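Particle-associated lyase (Acinetobacter bacteriophage AP22, PDB 4Y9V) probably degrades the capsular polysaccharide of Acinetobacter baumannii as a trimeric phage tailspike lyase that binds the capsular saccharide. Local coordinates at residues A[381-395]-A[413-427]. Residues are numbered along the deposited sequence; the frame is centred on the assembly and turned at random.
Sequences PRGGEFKLTNNTYYT and LHEDLTVKLDGGCIN. With EDO (1,2-ethanediol), chain D.
F386 and V419 pair in parallel at the middle of a ladder linking strands 384-389 and 417-422; past the corners at N390 and G423, strands 391-394 and 424-427 continue it, their axes 4.7 Å apart. Backbone bonds alternate along both, as in K420 N to F386 O (2.9 Å) and L388 N to K420 O. At the far end N427 grips Y393 O twice, its backbone N and its ND2 (3.2 Å) arriving from opposite faces of the carbonyl plane, while T395 gives its N and OG1 (2.7 Å) to N427 O. Inside the coil, L417 CD1 touches both P381 CB and F386 CE1 (3.6 Å each), and I426 CG1 meets Y393 CD1. A water joins Y393 OH, N391 N and G423 O at the corner. On the face that carries E385, K387 and K420, two waters bridge the E385 carboxylate and K420 NZ. The extended R382 chain, its CG anti to the backbone N (chi1 -179°), lays its guanidinium on the H414 ring, planes 29° apart; R382 NE binds Y162 O. These are successive rungs of the right-handed parallel beta-helix, flanked by strands 360-363 and 366-368 before and 453-458 and 461-463 after; K387 NZ bonds N390 OD1 of the third subunit.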
loop_
_atom_site.group_PDB
_atom_site.type_symbol
_atom_site.label_atom_id
_atom_site.label_comp_id
_atom_site.label_asym_id
_atom_site.label_seq_id
_atom_site.Cartn_x
_atom_site.Cartn_y
_atom_site.Cartn_z
ATOM N N PRO A 381 -1.238 -21.536 -13.779
ATOM C CA PRO A 381 -0.602 -21.554 -12.476
ATOM C C PRO A 381 0.606 -22.479 -12.394
ATOM O O PRO A 381 0.569 -23.630 -12.819
ATOM C CB PRO A 381 -1.706 -22.086 -11.533
ATOM C CG PRO A 381 -2.614 -22.884 -12.443
ATOM C CD PRO A 381 -2.575 -22.134 -13.764
ATOM N N ARG A 382 1.654 -21.976 -11.761
ATOM C CA ARG A 382 2.867 -22.735 -11.444
ATOM C C ARG A 382 2.951 -23.096 -9.980
ATOM O O ARG A 382 3.383 -24.211 -9.623
ATOM C CB ARG A 382 4.083 -21.926 -11.899
ATOM C CG ARG A 382 5.411 -22.600 -11.650
ATOM C CD ARG A 382 6.530 -21.727 -12.215
ATOM N NE ARG A 382 7.857 -22.256 -12.000
ATOM C CZ ARG A 382 8.592 -22.021 -10.986
ATOM N NH1 ARG A 382 8.120 -21.341 -9.924
ATOM N NH2 ARG A 382 9.800 -22.515 -10.926
ATOM N N GLY A 383 2.561 -22.180 -9.096
ATOM C CA GLY A 383 2.596 -22.426 -7.680
ATOM C C GLY A 383 2.953 -21.150 -6.934
ATOM O O GLY A 383 3.381 -20.166 -7.536
ATOM N N GLY A 384 2.795 -21.186 -5.636
ATOM C CA GLY A 384 2.989 -20.029 -4.794
ATOM C C GLY A 384 1.671 -19.358 -4.454
ATOM O O GLY A 384 0.601 -19.950 -4.588
ATOM N N GLU A 385 1.778 -18.106 -3.981
ATOM C CA GLU A 385 0.626 -17.380 -3.473
ATOM C C GLU A 385 0.014 -16.486 -4.548
ATOM O O GLU A 385 0.703 -15.847 -5.338
ATOM C CB GLU A 385 0.986 -16.473 -2.287
ATOM C CG GLU A 385 1.385 -17.226 -1.054
ATOM C CD GLU A 385 1.526 -16.463 0.247
ATOM O OE1 GLU A 385 1.825 -15.274 0.212
ATOM O OE2 GLU A 385 1.255 -17.091 1.304
ATOM N N PHE A 386 -1.298 -16.435 -4.524
ATOM C CA PHE A 386 -2.095 -15.549 -5.373
ATOM C C PHE A 386 -2.879 -14.644 -4.406
ATOM O O PHE A 386 -3.870 -15.093 -3.821
ATOM C CB PHE A 386 -2.988 -16.338 -6.280
ATOM C CG PHE A 386 -2.226 -17.153 -7.292
ATOM C CD1 PHE A 386 -1.785 -18.456 -7.008
ATOM C CD2 PHE A 386 -1.943 -16.644 -8.548
ATOM C CE1 PHE A 386 -1.113 -19.170 -7.961
ATOM C CE2 PHE A 386 -1.266 -17.365 -9.510
ATOM C CZ PHE A 386 -0.856 -18.639 -9.226
ATOM N N LYS A 387 -2.378 -13.444 -4.192
ATOM C CA LYS A 387 -2.877 -12.563 -3.137
ATOM C C LYS A 387 -3.837 -11.529 -3.718
ATOM O O LYS A 387 -3.502 -10.818 -4.673
ATOM C CB LYS A 387 -1.722 -11.827 -2.457
ATOM C CG LYS A 387 -0.744 -12.707 -1.722
ATOM C CD LYS A 387 0.485 -12.009 -1.182
ATOM C CE LYS A 387 0.194 -11.136 -0.053
ATOM N NZ LYS A 387 1.265 -10.616 0.841
ATOM N N LEU A 388 -5.019 -11.440 -3.126
ATOM C CA LEU A 388 -6.053 -10.495 -3.528
ATOM C C LEU A 388 -6.414 -9.676 -2.285
ATOM O O LEU A 388 -7.218 -10.108 -1.468
ATOM C CB LEU A 388 -7.252 -11.235 -4.074
ATOM C CG LEU A 388 -7.027 -11.935 -5.416
ATOM C CD1 LEU A 388 -8.191 -12.820 -5.757
ATOM C CD2 LEU A 388 -6.782 -10.907 -6.531
ATOM N N THR A 389 -5.783 -8.507 -2.146
ATOM C CA THR A 389 -5.762 -7.803 -0.886
ATOM C C THR A 389 -6.574 -6.518 -1.005
ATOM O O THR A 389 -6.167 -5.573 -1.697
ATOM C CB THR A 389 -4.330 -7.512 -0.459
ATOM O OG1 THR A 389 -3.581 -8.710 -0.595
ATOM C CG2 THR A 389 -4.281 -7.002 0.972
ATOM N N ASN A 390 -7.726 -6.455 -0.337
ATOM C CA ASN A 390 -8.474 -5.203 -0.249
ATOM C C ASN A 390 -8.909 -4.662 -1.602
ATOM O O ASN A 390 -8.960 -3.433 -1.790
ATOM C CB ASN A 390 -7.752 -4.178 0.591
ATOM C CG ASN A 390 -8.705 -3.453 1.492
ATOM O OD1 ASN A 390 -9.917 -3.513 1.336
ATOM N ND2 ASN A 390 -8.151 -2.723 2.424
ATOM N N ASN A 391 -9.282 -5.538 -2.541
ATOM C CA ASN A 391 -9.823 -5.073 -3.815
ATOM C C ASN A 391 -11.329 -4.810 -3.698
ATOM O O ASN A 391 -12.000 -5.343 -2.818
ATOM C CB ASN A 391 -9.576 -6.108 -4.916
ATOM C CG ASN A 391 -8.107 -6.388 -5.111
ATOM O OD1 ASN A 391 -7.276 -5.482 -5.261
ATOM N ND2 ASN A 391 -7.756 -7.680 -5.114
ATOM N N THR A 392 -11.824 -4.035 -4.667
ATOM C CA THR A 392 -13.255 -3.841 -4.876
ATOM C C THR A 392 -13.601 -4.511 -6.213
ATOM O O THR A 392 -12.975 -4.216 -7.225
ATOM C CB THR A 392 -13.620 -2.368 -4.880
ATOM O OG1 THR A 392 -13.240 -1.819 -3.614
ATOM C CG2 THR A 392 -15.102 -2.187 -5.068
ATOM N N TYR A 393 -14.577 -5.397 -6.170
ATOM C CA TYR A 393 -14.974 -6.188 -7.333
ATOM C C TYR A 393 -16.364 -5.755 -7.751
ATOM O O TYR A 393 -17.263 -5.645 -6.907
ATOM C CB TYR A 393 -14.996 -7.693 -6.994
ATOM C CG TYR A 393 -13.726 -8.202 -6.346
ATOM C CD1 TYR A 393 -13.532 -8.074 -4.978
ATOM C CD2 TYR A 393 -12.716 -8.827 -7.094
ATOM C CE1 TYR A 393 -12.386 -8.541 -4.347
ATOM C CE2 TYR A 393 -11.565 -9.287 -6.481
ATOM C CZ TYR A 393 -11.400 -9.144 -5.108
ATOM O OH TYR A 393 -10.211 -9.567 -4.538
ATOM N N TYR A 394 -16.548 -5.520 -9.044
ATOM C CA TYR A 394 -17.865 -5.085 -9.570
ATOM C C TYR A 394 -18.380 -6.165 -10.469
ATOM O O TYR A 394 -17.799 -6.379 -11.551
ATOM C CB TYR A 394 -17.680 -3.764 -10.315
ATOM C CG TYR A 394 -17.320 -2.593 -9.438
ATOM C CD1 TYR A 394 -18.324 -2.014 -8.676
ATOM C CD2 TYR A 394 -16.042 -2.091 -9.288
ATOM C CE1 TYR A 394 -18.064 -0.936 -7.831
ATOM C CE2 TYR A 394 -15.782 -1.032 -8.439
ATOM C CZ TYR A 394 -16.801 -0.456 -7.715
ATOM O OH TYR A 394 -16.523 0.593 -6.857
ATOM N N THR A 395 -19.422 -6.885 -10.095
ATOM C CA THR A 395 -19.975 -8.001 -10.830
ATOM C C THR A 395 -21.430 -7.765 -11.166
ATOM O O THR A 395 -22.130 -6.982 -10.526
ATOM C CB THR A 395 -19.840 -9.360 -10.090
ATOM O OG1 THR A 395 -20.809 -9.443 -9.026
ATOM C CG2 THR A 395 -18.444 -9.570 -9.553
ATOM N N LEU A 413 1.514 -28.647 -10.932
ATOM C CA LEU A 413 2.121 -27.501 -10.250
ATOM C C LEU A 413 3.571 -27.808 -9.887
ATOM O O LEU A 413 3.890 -28.956 -9.514
ATOM C CB LEU A 413 1.369 -27.192 -8.972
ATOM C CG LEU A 413 -0.075 -26.729 -9.147
ATOM C CD1 LEU A 413 -0.780 -26.807 -7.806
ATOM C CD2 LEU A 413 -0.121 -25.307 -9.666
ATOM N N HIS A 414 4.437 -26.785 -9.917
ATOM C CA HIS A 414 5.783 -26.871 -9.377
ATOM C C HIS A 414 5.819 -26.761 -7.866
ATOM O O HIS A 414 6.712 -27.326 -7.227
ATOM C CB HIS A 414 6.664 -25.798 -9.999
ATOM C CG HIS A 414 7.215 -26.038 -11.352
ATOM N ND1 HIS A 414 8.520 -25.941 -11.630
ATOM C CD2 HIS A 414 6.566 -26.308 -12.471
ATOM C CE1 HIS A 414 8.651 -26.224 -12.922
ATOM N NE2 HIS A 414 7.486 -26.446 -13.492
ATOM N N GLU A 415 4.880 -26.021 -7.295
ATOM C CA GLU A 415 4.829 -25.804 -5.846
ATOM C C GLU A 415 3.350 -25.727 -5.462
ATOM O O GLU A 415 2.473 -25.463 -6.287
ATOM C CB GLU A 415 5.586 -24.534 -5.447
ATOM C CG GLU A 415 7.083 -24.432 -5.647
ATOM C CD GLU A 415 7.909 -25.391 -4.831
ATOM O OE1 GLU A 415 7.432 -26.136 -3.945
ATOM O OE2 GLU A 415 9.127 -25.360 -5.041
ATOM N N ASP A 416 3.080 -25.902 -4.165
ATOM C CA ASP A 416 1.729 -25.746 -3.656
ATOM C C ASP A 416 1.182 -24.376 -4.058
ATOM O O ASP A 416 1.937 -23.380 -4.067
ATOM C CB ASP A 416 1.725 -25.866 -2.150
ATOM C CG ASP A 416 2.095 -27.232 -1.595
ATOM O OD1 ASP A 416 2.145 -28.221 -2.363
ATOM O OD2 ASP A 416 2.293 -27.339 -0.358
ATOM N N LEU A 417 -0.101 -24.313 -4.335
ATOM C CA LEU A 417 -0.806 -23.126 -4.753
ATOM C C LEU A 417 -1.700 -22.625 -3.623
ATOM O O LEU A 417 -2.478 -23.395 -3.096
ATOM C CB LEU A 417 -1.654 -23.456 -5.999
ATOM C CG LEU A 417 -2.418 -22.322 -6.605
ATOM C CD1 LEU A 417 -2.566 -22.485 -8.051
ATOM C CD2 LEU A 417 -3.789 -22.149 -5.971
ATOM N N THR A 418 -1.596 -21.336 -3.285
ATOM C CA THR A 418 -2.446 -20.749 -2.248
ATOM C C THR A 418 -3.148 -19.521 -2.789
ATOM O O THR A 418 -2.454 -18.627 -3.296
ATOM C CB THR A 418 -1.611 -20.360 -1.035
ATOM O OG1 THR A 418 -0.957 -21.510 -0.489
ATOM C CG2 THR A 418 -2.441 -19.722 0.071
ATOM N N VAL A 419 -4.451 -19.455 -2.693
ATOM C CA VAL A 419 -5.202 -18.227 -2.969
ATOM C C VAL A 419 -5.491 -17.545 -1.637
ATOM O O VAL A 419 -6.109 -18.203 -0.778
ATOM C CB VAL A 419 -6.512 -18.497 -3.721
ATOM C CG1 VAL A 419 -7.284 -17.192 -3.925
ATOM C CG2 VAL A 419 -6.259 -19.189 -5.044
ATOM N N LYS A 420 -5.099 -16.299 -1.511
ATOM C CA LYS A 420 -5.227 -15.553 -0.253
ATOM C C LYS A 420 -6.013 -14.266 -0.519
ATOM O O LYS A 420 -5.456 -13.292 -1.000
ATOM C CB LYS A 420 -3.868 -15.237 0.373
ATOM C CG LYS A 420 -3.904 -14.848 1.834
ATOM C CD LYS A 420 -2.524 -14.844 2.533
ATOM C CE LYS A 420 -2.645 -14.648 4.014
ATOM N NZ LYS A 420 -1.286 -14.695 4.626
ATOM N N LEU A 421 -7.332 -14.295 -0.223
ATOM C CA LEU A 421 -8.239 -13.168 -0.457
ATOM C C LEU A 421 -8.482 -12.557 0.920
ATOM O O LEU A 421 -9.116 -13.166 1.765
ATOM C CB LEU A 421 -9.504 -13.667 -1.147
ATOM C CG LEU A 421 -10.406 -12.582 -1.747
ATOM C CD1 LEU A 421 -11.494 -13.275 -2.589
ATOM C CD2 LEU A 421 -11.054 -11.662 -0.725
ATOM N N ASP A 422 -7.898 -11.379 1.118
ATOM C CA ASP A 422 -7.811 -10.719 2.419
ATOM C C ASP A 422 -8.465 -9.350 2.313
ATOM O O ASP A 422 -7.882 -8.420 1.753
ATOM C CB ASP A 422 -6.359 -10.612 2.826
ATOM C CG ASP A 422 -6.060 -9.973 4.122
ATOM O OD1 ASP A 422 -6.975 -9.754 4.923
ATOM O OD2 ASP A 422 -4.829 -9.654 4.348
ATOM N N GLY A 423 -9.682 -9.237 2.828
ATOM C CA GLY A 423 -10.408 -8.008 2.807
ATOM C C GLY A 423 -10.977 -7.663 1.429
ATOM O O GLY A 423 -10.807 -8.359 0.460
ATOM N N GLY A 424 -11.660 -6.522 1.399
ATOM C CA GLY A 424 -12.214 -5.944 0.208
ATOM C C GLY A 424 -13.737 -5.978 0.205
ATOM O O GLY A 424 -14.393 -6.242 1.221
ATOM N N CYS A 425 -14.289 -5.654 -0.970
ATOM C CA CYS A 425 -15.711 -5.420 -1.153
ATOM C C CYS A 425 -16.150 -6.068 -2.473
ATOM O O CYS A 425 -15.683 -5.665 -3.535
ATOM C CB CYS A 425 -15.966 -3.922 -1.171
ATOM S SG CYS A 425 -17.701 -3.525 -1.411
ATOM N N ILE A 426 -17.044 -7.048 -2.383
ATOM C CA ILE A 426 -17.523 -7.767 -3.532
ATOM C C ILE A 426 -18.962 -7.292 -3.801
ATOM O O ILE A 426 -19.848 -7.511 -2.979
ATOM C CB ILE A 426 -17.489 -9.298 -3.306
ATOM C CG1 ILE A 426 -16.091 -9.786 -2.905
ATOM C CG2 ILE A 426 -18.010 -10.007 -4.550
ATOM C CD1 ILE A 426 -16.072 -11.164 -2.313
ATOM N N ASN A 427 -19.159 -6.636 -4.943
ATOM C CA ASN A 427 -20.423 -6.049 -5.313
ATOM C C ASN A 427 -21.114 -6.854 -6.395
ATOM O O ASN A 427 -20.472 -7.278 -7.366
ATOM C CB ASN A 427 -20.219 -4.643 -5.902
ATOM C CG ASN A 427 -19.678 -3.689 -4.917
ATOM O OD1 ASN A 427 -20.396 -3.224 -4.036
ATOM N ND2 ASN A 427 -18.452 -3.319 -5.035
HETATM C C1 EDO D . 5.709 -18.879 -9.287
HETATM O O1 EDO D . 5.506 -20.224 -9.415
HETATM C C2 EDO D . 6.348 -18.492 -7.992
HETATM O O2 EDO D . 7.705 -18.895 -7.975
HETATM O O HOH W 1 -0.001 -17.024 3.693
HETATM O O HOH W 2 0.755 -13.518 2.762
HETATM O O HOH W 3 -9.652 -8.605 -2.034
HETATM O O HOH W 4 -3.849 -11.321 0.347
HETATM O O HOH W 5 -2.974 -9.978 1.972
HETATM O O HOH W 6 -11.385 -5.123 4.007
#